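Long-range contacts in dihydrodipicolinate synthase (Aquifex aeolicus, PDB 2EHH), which probably catalyses the condensation of pyruvate with aspartate semialdehyde to 4-hydroxy-tetrahydrodipicolinate, a step on the bacterial route to lysine: residues A[2-10]-A[200-208]; A[92-103]-A[125-134]. All coordinates share one frame; numbering follows the deposited sequence.

Contact 1: residues A[2-10]-A[200-208]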
# COMPACT_ATOMS: atom_id res chain seq x y z
N PHE A 2 5.10 13.50 -30.03
CA PHE A 2 4.53 14.16 -28.85
C PHE A 2 5.71 14.31 -27.91
O PHE A 2 6.27 13.32 -27.43
CB PHE A 2 3.43 13.33 -28.20
CG PHE A 2 2.11 13.42 -28.91
CD1 PHE A 2 1.57 14.66 -29.23
CD2 PHE A 2 1.43 12.27 -29.29
CE1 PHE A 2 0.36 14.76 -29.92
CE2 PHE A 2 0.22 12.35 -29.97
CZ PHE A 2 -0.31 13.60 -30.29
N GLN A 3 6.10 15.55 -27.66
CA GLN A 3 7.26 15.81 -26.82
C GLN A 3 7.21 17.23 -26.27
O GLN A 3 6.29 17.99 -26.56
CB GLN A 3 8.51 15.58 -27.69
CG GLN A 3 9.63 16.61 -27.62
CD GLN A 3 9.23 17.99 -28.12
OE1 GLN A 3 8.24 18.14 -28.84
NE2 GLN A 3 10.01 18.99 -27.76
N GLY A 4 8.20 17.56 -25.45
CA GLY A 4 8.30 18.90 -24.89
C GLY A 4 7.42 19.25 -23.71
O GLY A 4 7.11 18.41 -22.86
N SER A 5 7.02 20.52 -23.67
CA SER A 5 6.19 21.05 -22.60
C SER A 5 4.72 21.08 -23.03
O SER A 5 4.33 21.89 -23.88
CB SER A 5 6.67 22.45 -22.24
OG SER A 5 5.90 23.00 -21.18
N ILE A 6 3.93 20.19 -22.45
CA ILE A 6 2.50 20.07 -22.74
C ILE A 6 1.72 20.45 -21.48
O ILE A 6 2.00 19.94 -20.40
CB ILE A 6 2.13 18.63 -23.15
CG1 ILE A 6 2.96 18.21 -24.36
CG2 ILE A 6 0.64 18.52 -23.45
CD1 ILE A 6 2.73 16.77 -24.80
N VAL A 7 0.74 21.33 -21.62
CA VAL A 7 -0.03 21.74 -20.46
C VAL A 7 -1.39 21.05 -20.36
O VAL A 7 -2.14 20.99 -21.33
CB VAL A 7 -0.26 23.28 -20.46
CG1 VAL A 7 -1.03 23.70 -21.71
CG2 VAL A 7 -1.02 23.70 -19.21
N ALA A 8 -1.68 20.49 -19.18
CA ALA A 8 -2.97 19.86 -18.94
C ALA A 8 -3.79 21.09 -18.55
O ALA A 8 -3.78 21.54 -17.40
CB ALA A 8 -2.88 18.87 -17.77
N LEU A 9 -4.48 21.66 -19.53
CA LEU A 9 -5.24 22.88 -19.33
C LEU A 9 -6.50 22.75 -18.47
O LEU A 9 -7.28 21.82 -18.63
CB LEU A 9 -5.61 23.47 -20.69
CG LEU A 9 -5.84 24.98 -20.73
CD1 LEU A 9 -4.52 25.69 -20.55
CD2 LEU A 9 -6.46 25.36 -22.07
N ILE A 10 -6.68 23.71 -17.57
CA ILE A 10 -7.86 23.74 -16.73
C ILE A 10 -9.01 24.17 -17.64
O ILE A 10 -8.77 24.69 -18.73
CB ILE A 10 -7.75 24.82 -15.62
CG1 ILE A 10 -7.46 26.18 -16.27
CG2 ILE A 10 -6.65 24.45 -14.64
CD1 ILE A 10 -7.58 27.36 -15.32
N LYS A 200 10.30 11.86 -23.11
CA LYS A 200 10.46 12.94 -24.08
C LYS A 200 9.79 14.26 -23.73
O LYS A 200 9.82 15.21 -24.52
CB LYS A 200 9.98 12.44 -25.44
CG LYS A 200 10.80 11.26 -25.95
CD LYS A 200 10.23 10.68 -27.23
CE LYS A 200 11.07 9.50 -27.71
NZ LYS A 200 10.46 8.85 -28.92
N GLY A 201 9.20 14.34 -22.54
CA GLY A 201 8.55 15.56 -22.14
C GLY A 201 7.62 15.34 -20.96
O GLY A 201 7.73 14.34 -20.25
N VAL A 202 6.70 16.28 -20.77
CA VAL A 202 5.75 16.19 -19.67
C VAL A 202 4.39 16.78 -20.01
O VAL A 202 4.29 17.75 -20.77
CB VAL A 202 6.28 16.94 -18.41
CG1 VAL A 202 6.55 18.41 -18.76
CG2 VAL A 202 5.28 16.85 -17.27
N ILE A 203 3.33 16.17 -19.48
CA ILE A 203 1.99 16.71 -19.65
C ILE A 203 1.84 17.24 -18.23
O ILE A 203 1.53 16.50 -17.29
CB ILE A 203 0.95 15.63 -19.99
CG1 ILE A 203 1.20 15.16 -21.44
CG2 ILE A 203 -0.45 16.20 -19.87
CD1 ILE A 203 0.21 14.13 -21.95
N SER A 204 2.13 18.53 -18.11
CA SER A 204 2.19 19.28 -16.86
C SER A 204 0.98 20.04 -16.32
O SER A 204 0.09 20.46 -17.07
CB SER A 204 3.37 20.26 -16.97
OG SER A 204 3.36 21.26 -15.96
N VAL A 205 0.97 20.20 -15.00
CA VAL A 205 -0.05 20.96 -14.29
C VAL A 205 0.57 22.33 -14.02
O VAL A 205 -0.07 23.37 -14.23
CB VAL A 205 -0.42 20.29 -12.94
CG1 VAL A 205 -1.21 21.26 -12.07
CG2 VAL A 205 -1.25 19.04 -13.19
N ALA A 206 1.82 22.33 -13.57
CA ALA A 206 2.54 23.56 -13.25
C ALA A 206 2.63 24.50 -14.46
O ALA A 206 2.78 25.71 -14.30
CB ALA A 206 3.95 23.23 -12.75
N ASN A 207 2.55 23.91 -15.65
CA ASN A 207 2.60 24.65 -16.91
C ASN A 207 1.51 25.72 -16.99
O ASN A 207 1.67 26.72 -17.70
CB ASN A 207 2.41 23.69 -18.08
CG ASN A 207 3.67 23.51 -18.87
OD1 ASN A 207 4.59 24.31 -18.76
ND2 ASN A 207 3.72 22.46 -19.68
N ASN A 208 0.41 25.48 -16.30
CA ASN A 208 -0.72 26.41 -16.30
C ASN A 208 -0.36 27.80 -15.77
O ASN A 208 -0.96 28.79 -16.18
CB ASN A 208 -1.87 25.85 -15.46
CG ASN A 208 -2.70 24.84 -16.20
OD1 ASN A 208 -3.54 25.20 -17.03
ND2 ASN A 208 -2.48 23.56 -15.92
O HOH W 1 5.28 25.57 -21.33

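Contact 2: residues A[92-103]-A[125-134]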
# COMPACT_ATOMS: atom_id res chain seq x y z
N LYS A 92 -10.96 13.41 -33.84
CA LYS A 92 -10.37 13.18 -35.15
C LYS A 92 -11.08 14.10 -36.14
O LYS A 92 -10.45 14.86 -36.89
CB LYS A 92 -10.58 11.71 -35.53
CG LYS A 92 -10.46 11.37 -37.01
CD LYS A 92 -9.03 11.38 -37.48
CE LYS A 92 -8.92 10.79 -38.88
NZ LYS A 92 -7.53 10.87 -39.40
N GLU A 93 -12.41 14.05 -36.11
CA GLU A 93 -13.26 14.84 -36.98
C GLU A 93 -13.01 16.34 -36.96
O GLU A 93 -12.98 16.99 -38.01
CB GLU A 93 -14.73 14.59 -36.64
CG GLU A 93 -15.26 13.27 -37.13
CD GLU A 93 -15.36 13.23 -38.64
OE1 GLU A 93 -16.01 14.13 -39.21
OE2 GLU A 93 -14.80 12.30 -39.26
N VAL A 94 -12.85 16.91 -35.76
CA VAL A 94 -12.64 18.35 -35.66
C VAL A 94 -11.20 18.84 -35.76
O VAL A 94 -10.94 20.03 -35.54
CB VAL A 94 -13.28 18.91 -34.36
CG1 VAL A 94 -14.77 18.59 -34.34
CG2 VAL A 94 -12.59 18.33 -33.14
N GLY A 95 -10.27 17.95 -36.08
CA GLY A 95 -8.89 18.37 -36.25
C GLY A 95 -7.90 18.30 -35.10
O GLY A 95 -6.84 18.92 -35.17
N ALA A 96 -8.23 17.57 -34.04
CA ALA A 96 -7.30 17.46 -32.92
C ALA A 96 -6.04 16.72 -33.39
O ALA A 96 -6.13 15.80 -34.21
CB ALA A 96 -7.96 16.70 -31.76
N ASP A 97 -4.88 17.11 -32.87
CA ASP A 97 -3.62 16.47 -33.25
C ASP A 97 -3.42 15.11 -32.59
O ASP A 97 -2.67 14.27 -33.10
CB ASP A 97 -2.45 17.38 -32.91
CG ASP A 97 -2.55 18.73 -33.58
OD1 ASP A 97 -2.91 19.71 -32.90
OD2 ASP A 97 -2.29 18.79 -34.80
N GLY A 98 -4.08 14.90 -31.46
CA GLY A 98 -3.95 13.63 -30.78
C GLY A 98 -5.05 13.44 -29.76
O GLY A 98 -5.77 14.39 -29.43
N ALA A 99 -5.21 12.21 -29.28
CA ALA A 99 -6.23 11.89 -28.29
C ALA A 99 -5.58 11.24 -27.07
O ALA A 99 -4.82 10.29 -27.21
CB ALA A 99 -7.27 10.95 -28.89
N LEU A 100 -5.89 11.77 -25.89
CA LEU A 100 -5.37 11.23 -24.63
C LEU A 100 -6.47 10.31 -24.11
O LEU A 100 -7.57 10.76 -23.81
CB LEU A 100 -5.11 12.34 -23.62
CG LEU A 100 -4.53 11.90 -22.27
CD1 LEU A 100 -3.01 11.97 -22.32
CD2 LEU A 100 -5.05 12.80 -21.18
N VAL A 101 -6.17 9.02 -24.01
CA VAL A 101 -7.15 8.04 -23.57
C VAL A 101 -6.72 7.43 -22.24
O VAL A 101 -5.77 6.66 -22.18
CB VAL A 101 -7.30 6.93 -24.61
CG1 VAL A 101 -8.36 5.94 -24.18
CG2 VAL A 101 -7.65 7.56 -25.97
N VAL A 102 -7.44 7.79 -21.18
CA VAL A 102 -7.10 7.29 -19.86
C VAL A 102 -7.41 5.80 -19.70
O VAL A 102 -8.33 5.27 -20.35
CB VAL A 102 -7.86 8.09 -18.75
CG1 VAL A 102 -9.35 7.76 -18.80
CG2 VAL A 102 -7.28 7.77 -17.38
N VAL A 103 -6.62 5.13 -18.88
CA VAL A 103 -6.86 3.72 -18.60
C VAL A 103 -8.18 3.74 -17.84
O VAL A 103 -8.35 4.54 -16.92
CB VAL A 103 -5.76 3.13 -17.68
CG1 VAL A 103 -6.19 1.77 -17.14
CG2 VAL A 103 -4.45 3.01 -18.43
N VAL A 125 -10.39 4.75 -34.85
CA VAL A 125 -10.05 6.12 -35.19
C VAL A 125 -8.58 6.31 -35.56
O VAL A 125 -7.68 6.04 -34.75
CB VAL A 125 -10.38 7.06 -34.02
CG1 VAL A 125 -10.33 8.51 -34.48
CG2 VAL A 125 -11.74 6.71 -33.45
N ASP A 126 -8.35 6.78 -36.78
CA ASP A 126 -7.00 7.02 -37.28
C ASP A 126 -6.42 8.33 -36.76
O ASP A 126 -6.22 9.28 -37.51
CB ASP A 126 -7.01 7.00 -38.81
CG ASP A 126 -5.65 7.27 -39.41
OD1 ASP A 126 -4.64 6.81 -38.83
OD2 ASP A 126 -5.58 7.93 -40.47
N ILE A 127 -6.16 8.38 -35.45
CA ILE A 127 -5.59 9.57 -34.83
C ILE A 127 -4.54 9.13 -33.82
O ILE A 127 -4.69 8.09 -33.17
CB ILE A 127 -6.68 10.40 -34.09
CG1 ILE A 127 -6.08 11.72 -33.58
CG2 ILE A 127 -7.24 9.60 -32.92
CD1 ILE A 127 -7.08 12.59 -32.84
N PRO A 128 -3.45 9.90 -33.67
CA PRO A 128 -2.42 9.50 -32.70
C PRO A 128 -3.03 9.40 -31.31
O PRO A 128 -3.74 10.31 -30.87
CB PRO A 128 -1.39 10.61 -32.81
CG PRO A 128 -1.49 11.01 -34.26
CD PRO A 128 -2.99 11.05 -34.47
N ILE A 129 -2.76 8.31 -30.61
CA ILE A 129 -3.30 8.10 -29.28
C ILE A 129 -2.24 7.99 -28.20
O ILE A 129 -1.23 7.31 -28.38
CB ILE A 129 -4.16 6.82 -29.24
CG1 ILE A 129 -5.38 7.00 -30.14
CG2 ILE A 129 -4.57 6.49 -27.80
CD1 ILE A 129 -6.12 5.71 -30.43
N ILE A 130 -2.48 8.68 -27.09
CA ILE A 130 -1.57 8.66 -25.94
C ILE A 130 -2.29 7.97 -24.79
O ILE A 130 -3.35 8.41 -24.36
CB ILE A 130 -1.21 10.09 -25.46
CG1 ILE A 130 -0.67 10.92 -26.62
CG2 ILE A 130 -0.17 10.01 -24.34
CD1 ILE A 130 -0.36 12.37 -26.25
N ILE A 131 -1.71 6.87 -24.31
CA ILE A 131 -2.29 6.15 -23.18
C ILE A 131 -2.05 6.99 -21.93
O ILE A 131 -0.99 7.61 -21.79
CB ILE A 131 -1.62 4.77 -23.01
CG1 ILE A 131 -2.01 3.86 -24.17
CG2 ILE A 131 -2.04 4.15 -21.67
CD1 ILE A 131 -1.20 2.57 -24.23
N TYR A 132 -3.02 7.03 -21.02
CA TYR A 132 -2.85 7.79 -19.79
C TYR A 132 -2.97 6.85 -18.60
O TYR A 132 -4.06 6.39 -18.27
CB TYR A 132 -3.89 8.92 -19.71
CG TYR A 132 -3.81 9.76 -18.45
CD1 TYR A 132 -2.65 9.80 -17.69
CD2 TYR A 132 -4.90 10.54 -18.05
CE1 TYR A 132 -2.56 10.60 -16.55
CE2 TYR A 132 -4.82 11.35 -16.91
CZ TYR A 132 -3.64 11.37 -16.17
OH TYR A 132 -3.54 12.18 -15.06
N ASN A 133 -1.83 6.57 -17.97
CA ASN A 133 -1.77 5.67 -16.83
C ASN A 133 -1.62 6.46 -15.53
O ASN A 133 -0.64 7.19 -15.36
CB ASN A 133 -0.60 4.70 -16.99
CG ASN A 133 -0.52 3.67 -15.87
OD1 ASN A 133 -1.45 2.87 -15.69
ND2 ASN A 133 0.58 3.67 -15.13
N ILE A 134 -2.59 6.32 -14.64
CA ILE A 134 -2.54 7.00 -13.35
C ILE A 134 -3.29 6.15 -12.32
O ILE A 134 -4.42 6.45 -11.93
CB ILE A 134 -3.14 8.44 -13.43
CG1 ILE A 134 -3.08 9.10 -12.05
CG2 ILE A 134 -4.57 8.39 -13.98
CD1 ILE A 134 -3.12 10.62 -12.09

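Contact 1: residues A[2-10]-A[200-208]
Gly4 to Val7 pair in register with Gly201 to Ser204 as parallel strands, their axes 16° apart and 4.3 Å at closest approach, joined by a ladder of backbone bonds that runs from Gly4 N to Lys200 O as far as Ala8 N to Ser204 O. This is the seam where the first and last strands of a TIM barrel meet. Glycine suits position 201 because a beta carbon there would collide with Gly4 O. On the face of Ile6 and Ile203, which looks into the barrel, the two isoleucines cross obliquely, Ile6 CG2 lying 4.0 Å from Ile203 CG1. Small Ala8 follows, Ala8 CB 4.2 Å from Ile203 CG2. Ile203 is a predicted pyruvate-binding residue beside Lys161, the predicted Schiff-base lysine. On the other face, where helix 211-223 packs, Asn207 turns its amide back over the strand. Asn207 ND2 gives one bond to Ser5 OG at 2.7 Å and another to Ile6 O at 3.1 Å, both in the amide plane. At Ile6 O this donor comes from above the carbonyl plane, while Ser204 N approaches nearly along the C=O axis, so one oxygen serves two donors. The Ser5 hydroxyl stands anti to its own nitrogen (chi1 -178°), which lets it accept from Asn207 and donate to a water that in turn donates to Asn207 OD1. Beyond the strand end, Asn208 ND2 bonds to Ala8 O at 2.8 Å and to Val205 O at 2.9 Å, fixing the rotation of its amide, and Val7 CG2 packs against that amide. Asn208 thus extends the pairing one step past the last backbone bond, while Asn207 braces the ladder from its outer face; several buried polar groups of the seam are paired within it, and Ser204 OG also bonds Asp188.

Contact 2: residues A[92-103]-A[125-134]
Lys92, Tyr132 and Ile127 bury the most surface here. Lys92, in the last turn of helix 81-93, bends at chi2 (74°) so that its chain slides past Val125, Lys92 CB pressing tightly on Val125 CG1 at 3.4 Å. Beyond this, Lys92 NZ bonds to Asp126 O at 2.8 Å. The carboxylate adds a long salt bridge, Asp126 OD2 lying 3.7 Å from Lys92 NZ; a long, flexible lysine suits this solvent-exposed edge, apolar along its stem and charged at its end. Ile127 reaches inward instead. With CG1 anti to the backbone nitrogen (chi1 -174°), its extended branch carries Ile127 CD1 over the turn after the helix, 3.6 Å from Ala96 O and against the backbone of Gly98. Thr88 of helix 81-93 also touches it. From here the chains run as parallel strands, 98-102 beside 129-133, with Ala99 N, Ile130 N, Val101 N, Tyr132 N and Val103 N donating across in turn. Helix 111-124 links them, giving the right-handed beta-alpha-beta crossover of a TIM barrel; Val101 and Ile129, on the face beneath that helix, meet through their CG2 methyls at 3.7 Å. Leu100, Val102, Ile130 and Tyr132 point to the barrel interior. Leu100 divides its fork, CD1 resting on Ile130 CG2 and CD2 lying 3.9 Å from Tyr132 CD2. Cut back to an alanine, Leu100 would probably leave a gap beside Ile130 and take away one support of the Tyr132 ring, which could then shift more easily. The ring is further held by Val102 CG2, obliquely, at 3.7 Å from Tyr132 CD2, and, from its own segment, by Ile134 CG2 above one face, offset toward the rim of the ring. Tyr132 is the predicted proton donor/acceptor; its side chain lies beside Lys161 and packs against Tyr106 of the second subunit.

In the fold
From the N terminus the chain lays down strand 4-8 and then runs round the barrel, strand by strand, until strand 201-204 returns to its flank; contact 1 thus closes a loop of 189 residues and with it the barrel. Contact 2 is nested within that loop and closes a far shorter one, the single crossover through helix 111-124 that sets the fourth and fifth strands side by side. Their centres lie about 15 Å apart, yet the two contacts meet: the ring of Phe2, ahead of the first strand, packs on Ile130, Gly98 and Pro128. Contact 1 brings Ile203, predicted to bind pyruvate, and contact 2 Tyr132, the predicted proton donor/acceptor, up to Lys161.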